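Local coordinates for protein cysteine protease-like VirA (Shigella flexneri, PDB 3EB8) that acts as a secreted virulence effector required for entry into epithelial cells and for bacterial spreading, with a disputed role as a tubulin-directed protease, at residues A[97-102]-A[107-112]; A[146-151]-A[168-173]. All coordinates share one frame; numbering follows the deposited sequence.

Contact 1 (97-102 with 107-112) and contact 2 (146-151 with 168-173) share no helix or strand. Their centres lie 26 Å apart, and their nearest atoms about 12 Å apart. Contact 1 is partly buried and joins a loop after a sheet strand to the start of helix 110-118. Contact 2 is buried and joins helix 140-149 to helix 167-176. Neither has a hydrogen bond between its segments. Contact 1 is mixed: a valine methyl is modelled doubtfully close to a glutamate carboxylate, on the partly exposed side, while alanine and valine meet deeper in. Contact 2 is purely aliphatic; its polar groups bond within their own segment or to other parts of the chain, not across the contact.

Contact 1: residues A[97-102]-A[107-112]; sequences APVSGN and KPAPEV
As modelled, the carboxylate of Glu111 turns one flat face to Val99, with methyl CG1 of Val99 almost straight above the carboxyl carbon. Val99 CG1 is 3.0 Å from Glu111 OE1 and 3.3 Å from Glu111 OE2. These distances are too short for a methyl on a carboxylate, so the placement as well as the closeness is doubtful. The glutamate chain bends at chi2 (81°), which turns the carboxylate toward Val99. Pro98 touches the same side chain nearer its root: its CD lies 4.0 Å from Glu111 CB. The carbonyl oxygen of Pro98 approaches Glu111 CG.

Deeper in, the contact is apolar. Ala97 CB lies 3.7 Å from Val112 CG2. Val99 CG2 reaches the same Val112 methyl at 4.2 Å and also touches Ala109 CB. Val112 continues inward onto Ile318 and Ile354 of the sheet.

Pro98 is the centre of an inverse gamma turn, closed by a weak bond from Val99 N to Ala97 O (2.9 Å). On either side of the turn in sequence, the CB atoms of Ala97 and Val99 both point toward 107-112. Backbone bonds tie Ala97 to Ser355 and Val99 to Asp357. Ala109 is the N-cap residue of helix 110-118. The whole is a strand-loop-helix connection, in which the loop leaving strand 94-97 folds against the first turn of the next helix, beside the mixed sheet.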
ATOM      1  N   ALA A  97      -6.455  -7.593  14.941  1.00 58.04           N
ATOM      2  CA  ALA A  97      -5.385  -6.874  15.622  1.00 58.08           C
ATOM      3  C   ALA A  97      -5.463  -7.161  17.114  1.00 60.05           C
ATOM      4  O   ALA A  97      -6.535  -7.465  17.638  1.00 63.93           O
ATOM      5  CB  ALA A  97      -5.493  -5.397  15.373  1.00 57.02           C
ATOM      6  N   PRO A  98      -4.316  -7.077  17.798  1.00 62.61           N
ATOM      7  CA  PRO A  98      -4.189  -7.396  19.227  1.00 62.77           C
ATOM      8  C   PRO A  98      -4.721  -6.299  20.152  1.00 67.72           C
ATOM      9  O   PRO A  98      -3.948  -5.761  20.945  1.00 76.10           O
ATOM     10  CB  PRO A  98      -2.668  -7.515  19.430  1.00 64.06           C
ATOM     11  CG  PRO A  98      -2.041  -7.409  18.049  1.00 60.89           C
ATOM     12  CD  PRO A  98      -3.026  -6.706  17.192  1.00 59.49           C
ATOM     13  N   VAL A  99      -6.002  -5.960  20.041  1.00 63.77           N
ATOM     14  CA  VAL A  99      -6.660  -5.055  20.983  1.00 64.62           C
ATOM     15  C   VAL A  99      -8.104  -5.402  20.959  1.00 65.21           C
ATOM     16  O   VAL A  99      -8.596  -5.927  19.969  1.00 64.17           O
ATOM     17  CB  VAL A  99      -6.650  -3.569  20.551  1.00 74.17           C
ATOM     18  CG1 VAL A  99      -5.535  -2.807  21.214  1.00 79.84           C
ATOM     19  CG2 VAL A  99      -6.657  -3.421  19.024  1.00 60.87           C
ATOM     20  N   SER A 100      -8.798  -5.072  22.033  1.00 67.01           N
ATOM     21  CA  SER A 100     -10.232  -5.239  22.054  1.00 69.87           C
ATOM     22  C   SER A 100     -10.822  -3.915  21.619  1.00 66.43           C
ATOM     23  O   SER A 100     -10.384  -2.851  22.049  1.00 66.36           O
ATOM     24  CB  SER A 100     -10.720  -5.669  23.432  1.00 70.65           C
ATOM     25  OG  SER A 100      -9.930  -5.084  24.440  1.00 71.76           O
ATOM     26  N   GLY A 101     -11.780  -3.989  20.707  1.00 65.45           N
ATOM     27  CA  GLY A 101     -12.395  -2.800  20.173  1.00 64.22           C
ATOM     28  C   GLY A 101     -13.394  -2.262  21.159  1.00 65.95           C
ATOM     29  O   GLY A 101     -13.729  -2.918  22.136  1.00 68.15           O
ATOM     30  N   ASN A 102     -13.846  -1.044  20.911  1.00 65.12           N
ATOM     31  CA  ASN A 102     -15.043  -0.527  21.552  1.00 66.77           C
ATOM     32  C   ASN A 102     -15.737   0.392  20.563  1.00 64.87           C
ATOM     33  O   ASN A 102     -15.154   0.768  19.543  1.00 62.82           O
ATOM     34  CB  ASN A 102     -14.714   0.210  22.844  1.00 73.72           C
ATOM     35  CG  ASN A 102     -14.030   1.528  22.596  1.00 78.87           C
ATOM     36  OD1 ASN A 102     -12.837   1.576  22.309  1.00 80.34           O
ATOM     37  ND2 ASN A 102     -14.782   2.611  22.705  1.00 86.09           N
ATOM     38  N   LYS A 107     -11.666   6.671  16.160  1.00 62.94           N
ATOM     39  CA  LYS A 107     -10.527   6.290  15.320  1.00 68.07           C
ATOM     40  C   LYS A 107     -10.015   4.882  15.662  1.00 66.37           C
ATOM     41  O   LYS A 107     -10.225   4.394  16.783  1.00 58.50           O
ATOM     42  CB  LYS A 107      -9.391   7.311  15.486  1.00 54.54           C
ATOM     43  CG  LYS A 107      -8.806   7.371  16.915  1.00 64.93           C
ATOM     44  CD  LYS A 107      -7.697   8.412  17.038  1.00 79.63           C
ATOM     45  CE  LYS A 107      -7.207   8.542  18.475  1.00 93.74           C
ATOM     46  NZ  LYS A 107      -8.263   9.035  19.416  1.00 90.34           N
ATOM     47  N   PRO A 108      -9.328   4.230  14.709  1.00 59.82           N
ATOM     48  CA  PRO A 108      -8.772   2.904  14.990  1.00 54.29           C
ATOM     49  C   PRO A 108      -7.735   3.001  16.084  1.00 57.26           C
ATOM     50  O   PRO A 108      -7.053   4.032  16.165  1.00 65.53           O
ATOM     51  CB  PRO A 108      -8.083   2.519  13.682  1.00 61.94           C
ATOM     52  CG  PRO A 108      -8.705   3.390  12.613  1.00 51.99           C
ATOM     53  CD  PRO A 108      -9.124   4.654  13.313  1.00 59.57           C
ATOM     54  N   ALA A 109      -7.608   1.961  16.908  1.00 56.47           N
ATOM     55  CA  ALA A 109      -6.508   1.892  17.868  1.00 57.59           C
ATOM     56  C   ALA A 109      -5.169   1.766  17.148  1.00 56.67           C
ATOM     57  O   ALA A 109      -5.108   1.305  16.013  1.00 62.39           O
ATOM     58  CB  ALA A 109      -6.701   0.726  18.814  1.00 59.11           C
ATOM     59  N   PRO A 110      -4.083   2.164  17.812  1.00 57.48           N
ATOM     60  CA  PRO A 110      -2.736   2.024  17.245  1.00 56.93           C
ATOM     61  C   PRO A 110      -2.430   0.606  16.745  1.00 56.53           C
ATOM     62  O   PRO A 110      -1.793   0.453  15.706  1.00 55.46           O
ATOM     63  CB  PRO A 110      -1.822   2.368  18.423  1.00 58.54           C
ATOM     64  CG  PRO A 110      -2.653   3.206  19.333  1.00 59.59           C
ATOM     65  CD  PRO A 110      -4.068   2.715  19.175  1.00 59.23           C
ATOM     66  N   GLU A 111      -2.867  -0.418  17.474  1.00 57.55           N
ATOM     67  CA  GLU A 111      -2.603  -1.789  17.045  1.00 57.36           C
ATOM     68  C   GLU A 111      -3.290  -2.105  15.717  1.00 55.89           C
ATOM     69  O   GLU A 111      -2.737  -2.816  14.880  1.00 57.92           O
ATOM     70  CB  GLU A 111      -3.018  -2.806  18.106  1.00 59.00           C
ATOM     71  CG  GLU A 111      -2.294  -2.671  19.435  1.00 60.78           C
ATOM     72  CD  GLU A 111      -2.890  -1.585  20.328  1.00 61.75           C
ATOM     73  OE1 GLU A 111      -3.742  -0.800  19.848  1.00 62.43           O
ATOM     74  OE2 GLU A 111      -2.508  -1.516  21.517  1.00 69.59           O
ATOM     75  N   VAL A 112      -4.497  -1.588  15.526  1.00 55.55           N
ATOM     76  CA  VAL A 112      -5.213  -1.793  14.272  1.00 54.35           C
ATOM     77  C   VAL A 112      -4.444  -1.128  13.119  1.00 53.04           C
ATOM     78  O   VAL A 112      -4.195  -1.735  12.074  1.00 52.33           O
ATOM     79  CB  VAL A 112      -6.672  -1.283  14.369  1.00 54.43           C
ATOM     80  CG1 VAL A 112      -7.244  -1.001  12.987  1.00 53.13           C
ATOM     81  CG2 VAL A 112      -7.524  -2.296  15.104  1.00 55.71           C
TER

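Contact 2: residues A[146-151]-A[168-173]; sequences RDIRAS and KLIADL
Ile148 carries this contact with both of its branches, reaching Ile170 and Ala171. From CB, which points at the other helix, the chain divides. CG2 stands anti to the backbone N and rests against Ala171, 3.7 Å from its CB and 3.8 Å from its CA. The longer branch turns toward Ile170: CG1 lies 4.0 Å from Ile170 CG2. Its tip, CD1, comes to 3.8 Å from that same methyl. The two isoleucine side chains cross at about a right angle. Ile170 uses its CG2 here. Its CG1 branch, set beside the backbone N (chi1 -57°), leads away from Ile148, and the side chain also touches Ile165.

No polar group bonds across the contact. Ile148 O accepts two bonds, from Ser151 N and from Ser151 OG. The hydroxyl comes in the carbonyl plane, on a lone pair, at 3.1 Å from Ile148 O to Ser151 OG. This fastens the chain just past the end of helix 140-149. On helix 167-176, one turn apart, Lys168 NZ and Asp172 OD2 form a salt bridge of 2.9 Å through the syn lone pair. Asn204 also bonds Asp172 OD2.

Leu169 packs on Ile200, and Leu173 on Ile229 and Leu232. Ile200, Ile229 and Leu232 belong to the region assigned to tubulin binding. Helices 140-149 and 167-176, which flank the antiparallel strands 157-160 and 163-164 in sequence, meet in a buried aliphatic helix-helix contact.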
ATOM      1  N   ARG A 146      -3.571  18.485   0.005  1.00 62.13           N
ATOM      2  CA  ARG A 146      -4.495  18.257   1.109  1.00 59.64           C
ATOM      3  C   ARG A 146      -3.940  17.222   2.090  1.00 65.10           C
ATOM      4  O   ARG A 146      -3.931  17.455   3.307  1.00 59.79           O
ATOM      5  CB  ARG A 146      -5.875  17.836   0.591  1.00 68.85           C
ATOM      6  CG  ARG A 146      -6.507  18.879  -0.305  1.00 89.94           C
ATOM      7  CD  ARG A 146      -7.768  18.386  -1.006  1.00105.78           C
ATOM      8  NE  ARG A 146      -7.893  19.002  -2.327  1.00114.38           N
ATOM      9  CZ  ARG A 146      -9.046  19.257  -2.938  1.00121.54           C
ATOM     10  NH1 ARG A 146     -10.195  18.965  -2.344  1.00125.03           N
ATOM     11  NH2 ARG A 146      -9.046  19.817  -4.142  1.00123.57           N
ATOM     12  N   ASP A 147      -3.461  16.097   1.565  1.00 56.78           N
ATOM     13  CA  ASP A 147      -3.002  15.011   2.427  1.00 59.33           C
ATOM     14  C   ASP A 147      -1.731  15.358   3.225  1.00 59.53           C
ATOM     15  O   ASP A 147      -1.632  15.049   4.417  1.00 56.23           O
ATOM     16  CB  ASP A 147      -2.814  13.714   1.634  1.00 70.35           C
ATOM     17  CG  ASP A 147      -2.590  12.507   2.540  1.00 89.21           C
ATOM     18  OD1 ASP A 147      -3.483  11.632   2.591  1.00106.03           O
ATOM     19  OD2 ASP A 147      -1.535  12.443   3.218  1.00 76.94           O
ATOM     20  N   ILE A 148      -0.761  15.991   2.574  1.00 54.51           N
ATOM     21  CA  ILE A 148       0.444  16.384   3.287  1.00 54.13           C
ATOM     22  C   ILE A 148       0.108  17.463   4.288  1.00 56.08           C
ATOM     23  O   ILE A 148       0.630  17.469   5.394  1.00 56.65           O
ATOM     24  CB  ILE A 148       1.555  16.856   2.339  1.00 52.90           C
ATOM     25  CG1 ILE A 148       2.038  15.681   1.480  1.00 51.15           C
ATOM     26  CG2 ILE A 148       2.718  17.436   3.129  1.00 53.20           C
ATOM     27  CD1 ILE A 148       2.378  14.448   2.268  1.00 50.74           C
ATOM     28  N   ARG A 149      -0.783  18.369   3.914  1.00 57.36           N
ATOM     29  CA  ARG A 149      -1.144  19.435   4.824  1.00 59.51           C
ATOM     30  C   ARG A 149      -1.694  18.835   6.118  1.00 67.39           C
ATOM     31  O   ARG A 149      -1.411  19.323   7.215  1.00 63.30           O
ATOM     32  CB  ARG A 149      -2.122  20.421   4.190  1.00 61.03           C
ATOM     33  CG  ARG A 149      -2.244  21.702   4.987  1.00 63.30           C
ATOM     34  CD  ARG A 149      -2.581  22.895   4.126  1.00 70.20           C
ATOM     35  NE  ARG A 149      -3.146  23.991   4.915  1.00 67.71           N
ATOM     36  CZ  ARG A 149      -2.420  24.935   5.505  1.00 68.15           C
ATOM     37  NH1 ARG A 149      -1.097  24.914   5.400  1.00 66.49           N
ATOM     38  NH2 ARG A 149      -3.008  25.892   6.203  1.00 70.95           N
ATOM     39  N   ALA A 150      -2.440  17.744   5.990  1.00 60.60           N
ATOM     40  CA  ALA A 150      -3.092  17.142   7.147  1.00 68.67           C
ATOM     41  C   ALA A 150      -2.269  16.018   7.766  1.00 64.40           C
ATOM     42  O   ALA A 150      -2.730  15.345   8.681  1.00 69.33           O
ATOM     43  CB  ALA A 150      -4.480  16.635   6.766  1.00 63.30           C
ATOM     44  N   SER A 151      -1.055  15.818   7.270  1.00 65.86           N
ATOM     45  CA  SER A 151      -0.242  14.684   7.703  1.00 71.83           C
ATOM     46  C   SER A 151       0.214  14.780   9.158  1.00 67.79           C
ATOM     47  O   SER A 151       0.419  13.755   9.814  1.00 73.36           O
ATOM     48  CB  SER A 151       0.973  14.478   6.777  1.00 63.95           C
ATOM     49  OG  SER A 151       2.073  15.297   7.147  1.00 70.14           O
ATOM     50  N   LYS A 168       8.058  16.481   7.011  1.00 54.63           N
ATOM     51  CA  LYS A 168       8.379  17.893   6.854  1.00 56.61           C
ATOM     52  C   LYS A 168       9.173  18.108   5.555  1.00 54.53           C
ATOM     53  O   LYS A 168       9.024  19.129   4.875  1.00 57.24           O
ATOM     54  CB  LYS A 168       9.152  18.403   8.080  1.00 57.27           C
ATOM     55  CG  LYS A 168       9.709  19.816   7.954  1.00 85.56           C
ATOM     56  CD  LYS A 168       8.600  20.864   7.932  1.00101.38           C
ATOM     57  CE  LYS A 168       9.159  22.272   8.126  1.00106.46           C
ATOM     58  NZ  LYS A 168      10.372  22.511   7.288  1.00104.39           N
ATOM     59  N   LEU A 169      10.013  17.137   5.220  1.00 53.70           N
ATOM     60  CA  LEU A 169      10.812  17.184   4.007  1.00 53.01           C
ATOM     61  C   LEU A 169       9.929  17.004   2.787  1.00 63.61           C
ATOM     62  O   LEU A 169      10.170  17.618   1.748  1.00 51.55           O
ATOM     63  CB  LEU A 169      11.874  16.090   4.022  1.00 52.78           C
ATOM     64  CG  LEU A 169      12.649  15.897   2.726  1.00 52.18           C
ATOM     65  CD1 LEU A 169      13.239  17.223   2.254  1.00 53.16           C
ATOM     66  CD2 LEU A 169      13.741  14.859   2.928  1.00 52.49           C
ATOM     67  N   ILE A 170       8.908  16.158   2.908  1.00 53.53           N
ATOM     68  CA  ILE A 170       7.942  16.038   1.832  1.00 50.00           C
ATOM     69  C   ILE A 170       7.203  17.365   1.646  1.00 56.20           C
ATOM     70  O   ILE A 170       7.033  17.835   0.515  1.00 60.32           O
ATOM     71  CB  ILE A 170       6.924  14.920   2.070  1.00 53.94           C
ATOM     72  CG1 ILE A 170       7.625  13.561   2.265  1.00 50.00           C
ATOM     73  CG2 ILE A 170       5.896  14.906   0.937  1.00 48.81           C
ATOM     74  CD1 ILE A 170       8.206  12.968   1.020  1.00 47.86           C
ATOM     75  N   ALA A 171       6.766  17.972   2.747  1.00 52.05           N
ATOM     76  CA  ALA A 171       6.063  19.250   2.666  1.00 56.43           C
ATOM     77  C   ALA A 171       6.954  20.334   2.052  1.00 62.03           C
ATOM     78  O   ALA A 171       6.491  21.138   1.251  1.00 66.93           O
ATOM     79  CB  ALA A 171       5.557  19.684   4.040  1.00 54.73           C
ATOM     80  N   ASP A 172       8.230  20.356   2.421  1.00 57.99           N
ATOM     81  CA  ASP A 172       9.143  21.337   1.837  1.00 65.28           C
ATOM     82  C   ASP A 172       9.337  21.093   0.332  1.00 63.65           C
ATOM     83  O   ASP A 172       9.397  22.035  -0.454  1.00 56.57           O
ATOM     84  CB  ASP A 172      10.501  21.336   2.548  1.00 55.64           C
ATOM     85  CG  ASP A 172      10.439  21.899   3.953  1.00 67.32           C
ATOM     86  OD1 ASP A 172       9.408  22.510   4.308  1.00 80.43           O
ATOM     87  OD2 ASP A 172      11.435  21.737   4.700  1.00 60.25           O
ATOM     88  N   LEU A 173       9.445  19.827  -0.058  1.00 59.07           N
ATOM     89  CA  LEU A 173       9.582  19.458  -1.464  1.00 65.03           C
ATOM     90  C   LEU A 173       8.341  19.851  -2.259  1.00 62.78           C
ATOM     91  O   LEU A 173       8.431  20.506  -3.287  1.00 64.70           O
ATOM     92  CB  LEU A 173       9.814  17.949  -1.599  1.00 50.15           C
ATOM     93  CG  LEU A 173       9.789  17.353  -3.014  1.00 55.61           C
ATOM     94  CD1 LEU A 173      10.946  17.870  -3.837  1.00 49.98           C
ATOM     95  CD2 LEU A 173       9.834  15.830  -2.970  1.00 48.12           C
TER